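Local coordinates for protein bottromycin amidohydrolase (Streptomyces purpureus, PDB 6I5S) that probably hydrolyses an amide bond next to a thiazoline in a bottromycin precursor, as the zinc-dependent gatekeeper enzyme of bottromycin biosynthesis, at residues A[16-28]-A[96-108]. Numbering follows the deposited sequence.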
ATOM      1  N   GLY A  16       4.539  19.285  -5.680  1.00 33.54           N
ATOM      2  CA  GLY A  16       5.815  18.560  -5.690  1.00 36.61           C
ATOM      3  C   GLY A  16       5.773  17.141  -6.191  1.00 29.80           C
ATOM      4  O   GLY A  16       6.795  16.630  -6.649  1.00 35.99           O
ATOM      5  N   LEU A  17       4.628  16.469  -6.131  1.00 31.88           N
ATOM      6  CA  LEU A  17       4.574  15.136  -6.699  1.00 30.31           C
ATOM      7  C   LEU A  17       4.511  15.134  -8.218  1.00 39.12           C
ATOM      8  O   LEU A  17       4.719  14.080  -8.820  1.00 35.66           O
ATOM      9  CB  LEU A  17       3.363  14.367  -6.200  1.00 30.92           C
ATOM     10  CG  LEU A  17       3.398  13.990  -4.711  1.00 30.41           C
ATOM     11  CD1 LEU A  17       2.093  13.435  -4.235  1.00 30.19           C
ATOM     12  CD2 LEU A  17       4.559  12.944  -4.443  1.00 39.19           C
ATOM     13  N   LEU A  18       4.208  16.273  -8.846  1.00 29.60           N
ATOM     14  CA  LEU A  18       3.925  16.339 -10.275  1.00 31.79           C
ATOM     15  C   LEU A  18       4.655  17.531 -10.852  1.00 34.93           C
ATOM     16  O   LEU A  18       4.045  18.472 -11.356  1.00 34.85           O
ATOM     17  CB  LEU A  18       2.423  16.424 -10.539  1.00 34.93           C
ATOM     18  CG  LEU A  18       1.647  15.225  -9.999  1.00 42.31           C
ATOM     19  CD1 LEU A  18       0.161  15.511  -9.977  1.00 37.31           C
ATOM     20  CD2 LEU A  18       1.935  13.976 -10.822  1.00 44.56           C
ATOM     21  N   PRO A  19       5.976  17.518 -10.788  1.00 34.14           N
ATOM     22  CA  PRO A  19       6.732  18.711 -11.133  1.00 38.15           C
ATOM     23  C   PRO A  19       6.693  18.987 -12.629  1.00 32.57           C
ATOM     24  O   PRO A  19       6.701  18.080 -13.467  1.00 36.20           O
ATOM     25  CB  PRO A  19       8.156  18.383 -10.667  1.00 45.40           C
ATOM     26  CG  PRO A  19       8.224  16.882 -10.601  1.00 44.51           C
ATOM     27  CD  PRO A  19       6.826  16.438 -10.226  1.00 36.80           C
ATOM     28  N   GLU A  20       6.675  20.276 -12.951  1.00 46.01           N
ATOM     29  CA  GLU A  20       6.675  20.707 -14.347  1.00 42.27           C
ATOM     30  C   GLU A  20       7.941  20.238 -15.047  1.00 38.95           C
ATOM     31  O   GLU A  20       9.029  20.230 -14.467  1.00 42.46           O
ATOM     32  CB  GLU A  20       6.582  22.236 -14.436  1.00 60.57           C
ATOM     33  CG  GLU A  20       5.435  22.858 -13.662  1.00102.17           C
ATOM     34  CD  GLU A  20       4.228  23.133 -14.526  1.00107.59           C
ATOM     35  OE1 GLU A  20       4.313  24.050 -15.371  1.00 96.83           O
ATOM     36  OE2 GLU A  20       3.203  22.428 -14.368  1.00105.16           O
ATOM     37  N   GLY A  21       7.799  19.868 -16.316  1.00 42.47           N
ATOM     38  CA  GLY A  21       8.917  19.411 -17.131  1.00 44.24           C
ATOM     39  C   GLY A  21       9.437  18.020 -16.822  1.00 44.33           C
ATOM     40  O   GLY A  21      10.453  17.624 -17.386  1.00 44.23           O
ATOM     41  N   ASP A  22       8.811  17.300 -15.955  1.00 40.32           N
ATOM     42  CA  ASP A  22       9.268  15.948 -15.656  1.00 37.21           C
ATOM     43  C   ASP A  22       8.745  14.966 -16.713  1.00 42.10           C
ATOM     44  O   ASP A  22       7.575  15.033 -17.108  1.00 36.97           O
ATOM     45  CB  ASP A  22       8.793  15.549 -14.273  1.00 36.70           C
ATOM     46  CG  ASP A  22       9.312  14.175 -13.842  1.00 40.55           C
ATOM     47  OD1 ASP A  22      10.308  14.079 -13.111  1.00 40.30           O
ATOM     48  OD2 ASP A  22       8.704  13.170 -14.233  1.00 39.98           O
ATOM     49  N   PRO A  23       9.576  14.039 -17.194  1.00 38.80           N
ATOM     50  CA  PRO A  23       9.125  13.146 -18.281  1.00 38.32           C
ATOM     51  C   PRO A  23       8.045  12.172 -17.872  1.00 32.99           C
ATOM     52  O   PRO A  23       7.216  11.768 -18.707  1.00 35.80           O
ATOM     53  CB  PRO A  23      10.401  12.382 -18.662  1.00 40.37           C
ATOM     54  CG  PRO A  23      11.437  12.793 -17.693  1.00 46.67           C
ATOM     55  CD  PRO A  23      10.875  13.631 -16.645  1.00 42.39           C
ATOM     56  N   LEU A  24       8.085  11.712 -16.633  1.00 33.17           N
ATOM     57  CA  LEU A  24       7.053  10.812 -16.136  1.00 29.45           C
ATOM     58  C   LEU A  24       5.727  11.540 -15.972  1.00 26.60           C
ATOM     59  O   LEU A  24       4.669  10.983 -16.287  1.00 31.64           O
ATOM     60  CB  LEU A  24       7.501  10.177 -14.811  1.00 32.22           C
ATOM     61  CG  LEU A  24       8.582   9.078 -14.860  1.00 39.92           C
ATOM     62  CD1 LEU A  24       8.850   8.543 -13.430  1.00 35.67           C
ATOM     63  CD2 LEU A  24       8.096   7.992 -15.697  1.00 44.68           C
ATOM     64  N   VAL A  25       5.760  12.772 -15.463  1.00 31.82           N
ATOM     65  CA  VAL A  25       4.543  13.590 -15.381  1.00 28.28           C
ATOM     66  C   VAL A  25       3.960  13.801 -16.756  1.00 27.01           C
ATOM     67  O   VAL A  25       2.740  13.676 -16.978  1.00 34.83           O
ATOM     68  CB  VAL A  25       4.854  14.932 -14.704  1.00 30.24           C
ATOM     69  CG1 VAL A  25       3.617  15.839 -14.690  1.00 35.34           C
ATOM     70  CG2 VAL A  25       5.310  14.725 -13.283  1.00 32.88           C
ATOM     71  N   ALA A  26       4.823  14.140 -17.706  1.00 30.05           N
ATOM     72  CA  ALA A  26       4.355  14.342 -19.077  1.00 34.54           C
ATOM     73  C   ALA A  26       3.655  13.096 -19.612  1.00 31.71           C
ATOM     74  O   ALA A  26       2.614  13.192 -20.272  1.00 32.05           O
ATOM     75  CB  ALA A  26       5.534  14.724 -19.975  1.00 34.42           C
ATOM     76  N   ALA A  27       4.237  11.907 -19.361  1.00 33.70           N
ATOM     77  CA  ALA A  27       3.604  10.671 -19.814  1.00 32.20           C
ATOM     78  C   ALA A  27       2.230  10.476 -19.179  1.00 33.99           C
ATOM     79  O   ALA A  27       1.268  10.112 -19.881  1.00 36.29           O
ATOM     80  CB  ALA A  27       4.499   9.475 -19.543  1.00 31.38           C
ATOM     81  N   LEU A  28       2.109  10.735 -17.862  1.00 29.39           N
ATOM     82  CA  LEU A  28       0.844  10.523 -17.158  1.00 26.96           C
ATOM     83  C   LEU A  28      -0.189  11.563 -17.613  1.00 29.81           C
ATOM     84  O   LEU A  28      -1.376  11.252 -17.736  1.00 29.54           O
ATOM     85  CB  LEU A  28       1.047  10.577 -15.642  1.00 29.95           C
ATOM     86  CG  LEU A  28       2.017   9.554 -15.036  1.00 29.81           C
ATOM     87  CD1 LEU A  28       2.093   9.791 -13.594  1.00 30.39           C
ATOM     88  CD2 LEU A  28       1.475   8.188 -15.273  1.00 28.58           C
ATOM     89  N   HIS A  96       4.295   5.335   1.210  1.00 28.94           N
ATOM     90  CA  HIS A  96       4.911   6.636   1.444  1.00 30.68           C
ATOM     91  C   HIS A  96       5.316   7.143   0.058  1.00 27.30           C
ATOM     92  O   HIS A  96       6.465   7.032  -0.357  1.00 31.01           O
ATOM     93  CB  HIS A  96       6.079   6.547   2.403  1.00 37.31           C
ATOM     94  CG  HIS A  96       5.653   6.224   3.806  1.00 75.58           C
ATOM     95  ND1 HIS A  96       5.007   7.134   4.618  1.00 82.99           N
ATOM     96  CD2 HIS A  96       5.725   5.075   4.516  1.00 86.74           C
ATOM     97  CE1 HIS A  96       4.722   6.566   5.775  1.00 80.57           C
ATOM     98  NE2 HIS A  96       5.147   5.318   5.737  1.00 74.08           N
ATOM     99  N   VAL A  97       4.340   7.682  -0.651  1.00 29.32           N
ATOM    100  CA  VAL A  97       4.539   8.248  -1.982  1.00 26.60           C
ATOM    101  C   VAL A  97       5.183   9.609  -1.812  1.00 30.61           C
ATOM    102  O   VAL A  97       4.623  10.489  -1.148  1.00 31.02           O
ATOM    103  CB  VAL A  97       3.209   8.339  -2.707  1.00 27.96           C
ATOM    104  CG1 VAL A  97       3.355   9.196  -3.954  1.00 32.08           C
ATOM    105  CG2 VAL A  97       2.745   6.920  -3.009  1.00 27.39           C
ATOM    106  N   SER A  98       6.383   9.768  -2.393  1.00 24.79           N
ATOM    107  CA  SER A  98       7.173  10.983  -2.323  1.00 24.39           C
ATOM    108  C   SER A  98       7.559  11.520  -3.690  1.00 30.04           C
ATOM    109  O   SER A  98       8.094  12.635  -3.770  1.00 30.93           O
ATOM    110  CB  SER A  98       8.460  10.748  -1.508  1.00 37.79           C
ATOM    111  OG  SER A  98       8.128  10.473  -0.175  1.00 66.38           O
ATOM    112  N   SER A  99       7.296  10.770  -4.748  1.00 28.60           N
ATOM    113  CA  SER A  99       7.685  11.188  -6.094  1.00 31.27           C
ATOM    114  C   SER A  99       6.775  10.543  -7.129  1.00 27.52           C
ATOM    115  O   SER A  99       6.090   9.543  -6.882  1.00 28.60           O
ATOM    116  CB  SER A  99       9.149  10.821  -6.425  1.00 39.15           C
ATOM    117  OG  SER A  99       9.247   9.464  -6.655  1.00 45.01           O
ATOM    118  N   VAL A 100       6.756  11.167  -8.311  1.00 28.39           N
ATOM    119  CA  VAL A 100       6.007  10.586  -9.424  1.00 25.78           C
ATOM    120  C   VAL A 100       6.528   9.196  -9.795  1.00 27.94           C
ATOM    121  O   VAL A 100       5.761   8.366 -10.293  1.00 27.88           O
ATOM    122  CB  VAL A 100       6.044  11.550 -10.626  1.00 29.05           C
ATOM    123  CG1 VAL A 100       7.464  11.759 -11.095  1.00 29.10           C
ATOM    124  CG2 VAL A 100       5.183  11.026 -11.759  1.00 32.04           C
ATOM    125  N   SER A 101       7.802   8.899  -9.518  1.00 25.32           N
ATOM    126  CA  SER A 101       8.313   7.540  -9.716  1.00 27.27           C
ATOM    127  C   SER A 101       7.483   6.520  -8.951  1.00 26.57           C
ATOM    128  O   SER A 101       7.190   5.433  -9.452  1.00 29.21           O
ATOM    129  CB  SER A 101       9.777   7.500  -9.296  1.00 38.97           C
ATOM    130  OG  SER A 101      10.258   6.175  -9.338  1.00 48.08           O
ATOM    131  N   ASP A 102       7.149   6.821  -7.694  1.00 29.21           N
ATOM    132  CA  ASP A 102       6.309   5.925  -6.906  1.00 27.89           C
ATOM    133  C   ASP A 102       4.934   5.745  -7.538  1.00 28.64           C
ATOM    134  O   ASP A 102       4.378   4.645  -7.515  1.00 27.85           O
ATOM    135  CB  ASP A 102       6.136   6.471  -5.487  1.00 24.68           C
ATOM    136  CG  ASP A 102       7.442   6.769  -4.789  1.00 34.19           C
ATOM    137  OD1 ASP A 102       8.486   6.198  -5.161  1.00 34.34           O
ATOM    138  OD2 ASP A 102       7.443   7.546  -3.785  1.00 32.27           O
ATOM    139  N   LEU A 103       4.331   6.833  -8.029  1.00 25.78           N
ATOM    140  CA  LEU A 103       2.998   6.745  -8.604  1.00 28.79           C
ATOM    141  C   LEU A 103       2.996   5.820  -9.818  1.00 26.71           C
ATOM    142  O   LEU A 103       2.096   4.986  -9.986  1.00 27.46           O
ATOM    143  CB  LEU A 103       2.512   8.158  -8.976  1.00 28.52           C
ATOM    144  CG  LEU A 103       2.262   9.145  -7.796  1.00 27.53           C
ATOM    145  CD1 LEU A 103       1.961  10.516  -8.349  1.00 32.55           C
ATOM    146  CD2 LEU A 103       1.126   8.656  -6.945  1.00 29.82           C
ATOM    147  N   VAL A 104       4.022   5.930 -10.659  1.00 27.80           N
ATOM    148  CA  VAL A 104       4.125   5.070 -11.836  1.00 28.11           C
ATOM    149  C   VAL A 104       4.356   3.622 -11.445  1.00 26.58           C
ATOM    150  O   VAL A 104       3.723   2.717 -11.999  1.00 28.65           O
ATOM    151  CB  VAL A 104       5.224   5.594 -12.788  1.00 29.26           C
ATOM    152  CG1 VAL A 104       5.452   4.547 -13.908  1.00 27.70           C
ATOM    153  CG2 VAL A 104       4.840   6.979 -13.386  1.00 28.62           C
ATOM    154  N   GLY A 105       5.233   3.379 -10.459  1.00 26.76           N
ATOM    155  CA  GLY A 105       5.459   2.020  -9.977  1.00 26.72           C
ATOM    156  C   GLY A 105       4.189   1.359  -9.487  1.00 30.16           C
ATOM    157  O   GLY A 105       3.902   0.205  -9.831  1.00 25.83           O
ATOM    158  N   LEU A 106       3.376   2.097  -8.714  1.00 26.18           N
ATOM    159  CA  LEU A 106       2.113   1.528  -8.262  1.00 22.92           C
ATOM    160  C   LEU A 106       1.214   1.155  -9.435  1.00 24.27           C
ATOM    161  O   LEU A 106       0.715   0.014  -9.481  1.00 27.51           O
ATOM    162  CB  LEU A 106       1.403   2.486  -7.298  1.00 25.47           C
ATOM    163  CG  LEU A 106       2.125   2.716  -5.977  1.00 25.40           C
ATOM    164  CD1 LEU A 106       1.476   3.850  -5.208  1.00 27.12           C
ATOM    165  CD2 LEU A 106       2.171   1.468  -5.111  1.00 24.02           C
ATOM    166  N   LEU A 107       1.006   2.095 -10.405  1.00 24.69           N
ATOM    167  CA  LEU A 107       0.081   1.846 -11.503  1.00 26.04           C
ATOM    168  C   LEU A 107       0.500   0.629 -12.302  1.00 25.83           C
ATOM    169  O   LEU A 107      -0.324  -0.193 -12.692  1.00 27.44           O
ATOM    170  CB  LEU A 107       0.053   3.048 -12.445  1.00 27.99           C
ATOM    171  CG  LEU A 107      -0.695   4.259 -11.900  1.00 34.04           C
ATOM    172  CD1 LEU A 107      -0.497   5.391 -12.925  1.00 37.61           C
ATOM    173  CD2 LEU A 107      -2.156   3.911 -11.704  1.00 37.80           C
ATOM    174  N   VAL A 108       1.786   0.534 -12.585  1.00 26.40           N
ATOM    175  CA  VAL A 108       2.304  -0.564 -13.416  1.00 33.21           C
ATOM    176  C   VAL A 108       1.999  -1.916 -12.783  1.00 28.05           C
ATOM    177  O   VAL A 108       1.851  -2.926 -13.482  1.00 29.52           O
ATOM    178  CB  VAL A 108       3.827  -0.350 -13.609  1.00 30.84           C
ATOM    179  CG1 VAL A 108       4.538  -1.645 -13.903  1.00 48.25           C
ATOM    180  CG2 VAL A 108       4.063   0.684 -14.691  1.00 35.23           C
TER
HETATM  181  O   HOH W   1       7.988  13.830  -8.153  1.00 32.85           O
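Val100 pushes its two methyls in among Leu24, Val25 and Leu28 of residues 16-28, from the first helix after the zinc-binding strand 84-95 of this amidohydrolase-superfamily metallohydrolase, whose His94 and His96 are both zinc ligands. Helices 23-28 and 100-108 cross at 46° with their axes 9.9 Å apart, and the gap between them is filled by branched aliphatic residues. Val100 lies in a hollow formed by Leu18, Leu24, Val25 and Leu28. A compact beta-branched residue suits this place, since its methyls straddle Leu24 CB: CG1 also lies beside Asp22 OD2, while CG2, anti to the backbone N, goes on to Val25 CG2 and to Leu28 CD1, 3.8 Å away. One turn on, Val104 CG2 fits into the fork of Leu28, 3.9 Å from CD1 and 4.0 Å from CD2, and Leu107 CD1 continues the seam against Leu28 CD2. The longer leucines thus bridge the separation, with Leu24 CD1 lying over Ser101 CA, where a small residue permits close approach. Asp22 is the N-cap of its helix: OD2 accepts from Val25 N through its anti lone pair (3.2 Å). Ahead of helix 23-28, Leu17 lies against the loop before helix 100-108 and also touches His123 and Ala126 of helix 121-132. A water accepts from Val100 N and weakly donates to Leu17 O, and Leu17 CD2 is 3.4 Å from Ser98 C.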